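Local coordinates for protein DR2417 (Deinococcus radiodurans, PDB 4XWW) that probably degrades and matures RNA as a metal-dependent 5'-3' exonuclease, with possible endonuclease activity, and binds RNA at a two-zinc centre, at residues V145-D157 / F176-S190. Numbering follows the deposited sequence.
Sequences VAEFFCMTHSIPD and FKIDPDVGTGAGIVS. With ZN (zinc ion), chain E.
Thr152 inserts its side chain into the bend of the loop 176-190 and is held there through both backbone and hydroxyl. Its N-H points almost straight at Ser190 OG (N to OG 3.0 Å, 170° at the hydrogen), and its carbonyl O accepts from Lys177 N at 2.9 Å. With chi1 at 45°, OG1 sits between its own N and carbonyl carbon; there it donates to Lys177 O at 2.7 Å, from above that carbonyl plane, and receives Asp179 N at 3.0 Å along a nearly linear N-H (176°). Ser190 OG lies 2.8 Å from the same OG1. Beside this polar knot, the chain of Met151, bent at chi2 and chi3, runs alongside Phe176 and brings CE to 3.4 Å from ring atom CD2, while Leu387 and Ile390 of helix 384-394 also pack on the phenyl group. The other flank is looser: the nearest apolar neighbour of Thr152 CG2 is Val182 CG1, at 4.1 Å, and beyond Ile188 the turn 185-187 swings out to solvent. At the neck of this excursion, Asp179 pairs with Lys177 NZ and closes an Asx turn onto Asp181 N; Ser221 and Pro220, respectively, provide further partners for these two side chains. Directly after Thr152, His153 binds zinc through NE2 at 2.2 Å, with His84, His86 and a water completing the ligands around the ion, and its ND1 is bonded to Gly380 O. The loop following Asp175 thus packs against the loop that follows strand 144-150 and carries the zinc ligand His153, an arrangement belonging to the dinuclear active site of the metallo-beta-lactamase fold in RNase J.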
# COMPACT_ATOMS: atom_id res chain seq x y z
N VAL A 145 8.16 -30.06 -29.52
CA VAL A 145 9.59 -29.82 -29.37
C VAL A 145 9.81 -28.40 -28.85
O VAL A 145 9.22 -27.44 -29.39
CB VAL A 145 10.35 -30.02 -30.68
CG1 VAL A 145 11.81 -29.64 -30.50
CG2 VAL A 145 10.21 -31.46 -31.17
N ALA A 146 10.62 -28.26 -27.80
CA ALA A 146 10.89 -26.94 -27.22
C ALA A 146 12.34 -26.55 -27.41
O ALA A 146 13.24 -27.34 -27.12
CB ALA A 146 10.53 -26.93 -25.73
N GLU A 147 12.57 -25.32 -27.89
CA GLU A 147 13.90 -24.78 -28.11
C GLU A 147 14.14 -23.58 -27.19
O GLU A 147 13.40 -22.60 -27.25
CB GLU A 147 14.08 -24.37 -29.57
CG GLU A 147 15.52 -23.91 -29.87
CD GLU A 147 15.72 -23.40 -31.30
OE1 GLU A 147 14.84 -23.62 -32.15
OE2 GLU A 147 16.75 -22.75 -31.56
N PHE A 148 15.20 -23.65 -26.39
CA PHE A 148 15.48 -22.61 -25.41
C PHE A 148 16.32 -21.50 -26.03
O PHE A 148 17.19 -21.78 -26.84
CB PHE A 148 16.21 -23.21 -24.20
CG PHE A 148 15.35 -24.14 -23.37
CD1 PHE A 148 15.11 -25.44 -23.78
CD2 PHE A 148 14.81 -23.72 -22.17
CE1 PHE A 148 14.32 -26.29 -23.03
CE2 PHE A 148 14.03 -24.57 -21.40
CZ PHE A 148 13.79 -25.86 -21.84
N PHE A 149 16.06 -20.25 -25.65
CA PHE A 149 16.99 -19.19 -26.04
C PHE A 149 17.12 -18.15 -24.91
O PHE A 149 16.25 -18.03 -24.04
CB PHE A 149 16.55 -18.52 -27.35
CG PHE A 149 15.19 -17.91 -27.29
CD1 PHE A 149 14.06 -18.66 -27.61
CD2 PHE A 149 15.02 -16.58 -26.92
CE1 PHE A 149 12.80 -18.10 -27.56
CE2 PHE A 149 13.75 -16.00 -26.86
CZ PHE A 149 12.63 -16.76 -27.17
N CYS A 150 18.22 -17.42 -24.93
CA CYS A 150 18.54 -16.50 -23.84
C CYS A 150 17.73 -15.22 -23.91
O CYS A 150 17.65 -14.59 -24.95
CB CYS A 150 20.03 -16.18 -23.87
SG CYS A 150 20.54 -15.07 -22.54
N MET A 151 17.15 -14.82 -22.78
CA MET A 151 16.63 -13.46 -22.64
C MET A 151 17.14 -12.86 -21.34
O MET A 151 17.04 -13.48 -20.29
CB MET A 151 15.09 -13.43 -22.68
CG MET A 151 14.51 -14.00 -23.99
SD MET A 151 14.81 -12.87 -25.36
CE MET A 151 13.62 -11.62 -24.99
N THR A 152 17.70 -11.66 -21.41
CA THR A 152 18.13 -11.00 -20.18
C THR A 152 16.95 -10.72 -19.25
O THR A 152 15.82 -10.48 -19.69
CB THR A 152 18.86 -9.67 -20.46
OG1 THR A 152 18.14 -8.91 -21.44
CG2 THR A 152 20.26 -9.91 -20.96
N HIS A 153 17.24 -10.78 -17.96
CA HIS A 153 16.24 -10.62 -16.90
C HIS A 153 17.04 -10.28 -15.64
O HIS A 153 18.25 -10.06 -15.70
CB HIS A 153 15.42 -11.92 -16.76
CG HIS A 153 14.19 -11.80 -15.90
ND1 HIS A 153 13.49 -10.62 -15.73
CD2 HIS A 153 13.55 -12.74 -15.16
CE1 HIS A 153 12.47 -10.84 -14.91
NE2 HIS A 153 12.50 -12.10 -14.54
N SER A 154 16.37 -10.25 -14.49
CA SER A 154 16.98 -9.82 -13.24
C SER A 154 17.56 -11.00 -12.45
O SER A 154 17.96 -10.85 -11.29
CB SER A 154 15.93 -9.11 -12.39
OG SER A 154 14.73 -9.86 -12.45
N ILE A 155 17.57 -12.18 -13.09
CA ILE A 155 18.24 -13.37 -12.54
C ILE A 155 18.94 -14.07 -13.72
O ILE A 155 18.44 -14.01 -14.84
CB ILE A 155 17.23 -14.32 -11.82
CG1 ILE A 155 17.95 -15.39 -10.98
CG2 ILE A 155 16.29 -15.01 -12.84
CD1 ILE A 155 17.01 -16.30 -10.19
N PRO A 156 20.11 -14.69 -13.50
CA PRO A 156 20.78 -15.42 -14.58
C PRO A 156 20.02 -16.68 -15.02
O PRO A 156 19.09 -17.12 -14.33
CB PRO A 156 22.13 -15.82 -13.95
CG PRO A 156 22.35 -14.85 -12.85
CD PRO A 156 20.97 -14.53 -12.31
N ASP A 157 20.43 -17.24 -16.16
CA ASP A 157 19.90 -18.51 -16.65
C ASP A 157 18.40 -18.41 -16.86
O ASP A 157 17.63 -19.29 -16.49
CB ASP A 157 20.24 -19.65 -15.68
CG ASP A 157 21.65 -20.20 -15.89
OD1 ASP A 157 22.29 -19.88 -16.92
OD2 ASP A 157 22.12 -20.96 -15.00
N PHE A 176 11.32 -10.99 -19.24
CA PHE A 176 12.50 -10.42 -19.88
C PHE A 176 12.58 -8.91 -19.90
O PHE A 176 11.56 -8.22 -19.79
CB PHE A 176 12.60 -10.89 -21.34
CG PHE A 176 11.71 -10.12 -22.29
CD1 PHE A 176 10.35 -10.39 -22.35
CD2 PHE A 176 12.23 -9.13 -23.12
CE1 PHE A 176 9.51 -9.69 -23.24
CE2 PHE A 176 11.41 -8.43 -24.02
CZ PHE A 176 10.04 -8.70 -24.07
N LYS A 177 13.80 -8.42 -20.07
CA LYS A 177 14.08 -7.07 -20.54
C LYS A 177 15.06 -7.23 -21.69
O LYS A 177 15.55 -8.34 -21.93
CB LYS A 177 14.68 -6.20 -19.43
CG LYS A 177 16.06 -6.76 -19.00
CD LYS A 177 16.70 -6.01 -17.82
CE LYS A 177 16.96 -4.56 -18.15
NZ LYS A 177 18.00 -4.02 -17.18
N ILE A 178 15.37 -6.16 -22.41
CA ILE A 178 16.44 -6.26 -23.41
C ILE A 178 17.59 -5.40 -22.93
O ILE A 178 17.70 -4.23 -23.29
CB ILE A 178 15.99 -5.84 -24.83
CG1 ILE A 178 14.71 -6.59 -25.20
CG2 ILE A 178 17.11 -6.19 -25.86
CD1 ILE A 178 14.10 -6.19 -26.54
N ASP A 179 18.45 -6.01 -22.13
CA ASP A 179 19.61 -5.30 -21.59
C ASP A 179 20.82 -5.50 -22.48
O ASP A 179 21.29 -6.63 -22.66
CB ASP A 179 19.91 -5.77 -20.17
CG ASP A 179 20.78 -4.78 -19.40
OD1 ASP A 179 21.63 -4.11 -20.02
OD2 ASP A 179 20.62 -4.69 -18.17
N PRO A 180 21.35 -4.41 -23.05
CA PRO A 180 22.49 -4.58 -23.95
C PRO A 180 23.79 -4.97 -23.23
O PRO A 180 24.73 -5.43 -23.89
CB PRO A 180 22.63 -3.19 -24.61
CG PRO A 180 21.87 -2.26 -23.77
CD PRO A 180 20.79 -3.04 -23.07
N ASP A 181 23.84 -4.80 -21.91
CA ASP A 181 25.04 -5.14 -21.15
C ASP A 181 24.72 -5.22 -19.66
O ASP A 181 24.58 -4.19 -19.01
CB ASP A 181 26.14 -4.10 -21.41
CG ASP A 181 27.42 -4.39 -20.62
OD1 ASP A 181 27.56 -5.51 -20.06
OD2 ASP A 181 28.29 -3.49 -20.58
N VAL A 182 24.60 -6.43 -19.13
CA VAL A 182 24.27 -6.56 -17.71
C VAL A 182 25.49 -6.23 -16.84
O VAL A 182 25.37 -6.10 -15.63
CB VAL A 182 23.74 -7.96 -17.36
CG1 VAL A 182 22.35 -8.14 -17.96
CG2 VAL A 182 24.68 -9.06 -17.85
N GLY A 183 26.65 -6.08 -17.48
CA GLY A 183 27.79 -5.45 -16.82
C GLY A 183 28.80 -6.38 -16.17
O GLY A 183 29.82 -5.93 -15.65
N THR A 184 28.54 -7.68 -16.25
CA THR A 184 29.33 -8.65 -15.50
C THR A 184 30.49 -9.20 -16.32
O THR A 184 31.21 -10.08 -15.86
CB THR A 184 28.47 -9.81 -15.01
OG1 THR A 184 27.83 -10.43 -16.14
CG2 THR A 184 27.41 -9.31 -14.03
N GLY A 185 30.66 -8.71 -17.54
CA GLY A 185 31.79 -9.08 -18.38
C GLY A 185 31.70 -10.50 -18.91
O GLY A 185 32.71 -11.08 -19.31
N ALA A 186 30.51 -11.07 -18.90
CA ALA A 186 30.35 -12.47 -19.30
C ALA A 186 29.71 -12.63 -20.68
O ALA A 186 29.40 -13.75 -21.10
CB ALA A 186 29.54 -13.22 -18.26
N GLY A 187 29.53 -11.52 -21.38
CA GLY A 187 28.97 -11.55 -22.72
C GLY A 187 27.48 -11.86 -22.79
O GLY A 187 26.96 -12.12 -23.87
N ILE A 188 26.79 -11.82 -21.67
CA ILE A 188 25.38 -12.17 -21.66
C ILE A 188 24.54 -11.16 -22.42
O ILE A 188 24.58 -9.96 -22.11
CB ILE A 188 24.83 -12.30 -20.24
CG1 ILE A 188 25.61 -13.39 -19.50
CG2 ILE A 188 23.35 -12.66 -20.28
CD1 ILE A 188 25.46 -13.33 -18.00
N VAL A 189 23.77 -11.63 -23.40
CA VAL A 189 22.84 -10.77 -24.14
C VAL A 189 21.62 -11.56 -24.60
O VAL A 189 21.69 -12.79 -24.79
CB VAL A 189 23.47 -10.10 -25.41
CG1 VAL A 189 24.58 -9.14 -25.05
CG2 VAL A 189 23.94 -11.17 -26.47
N SER A 190 20.50 -10.87 -24.78
CA SER A 190 19.30 -11.52 -25.30
C SER A 190 19.54 -12.03 -26.73
O SER A 190 20.20 -11.38 -27.53
CB SER A 190 18.09 -10.58 -25.28
OG SER A 190 17.79 -10.17 -23.96
ZN ZN E . 11.30 -13.37 -13.27
O HOH W 1 9.58 -12.66 -13.31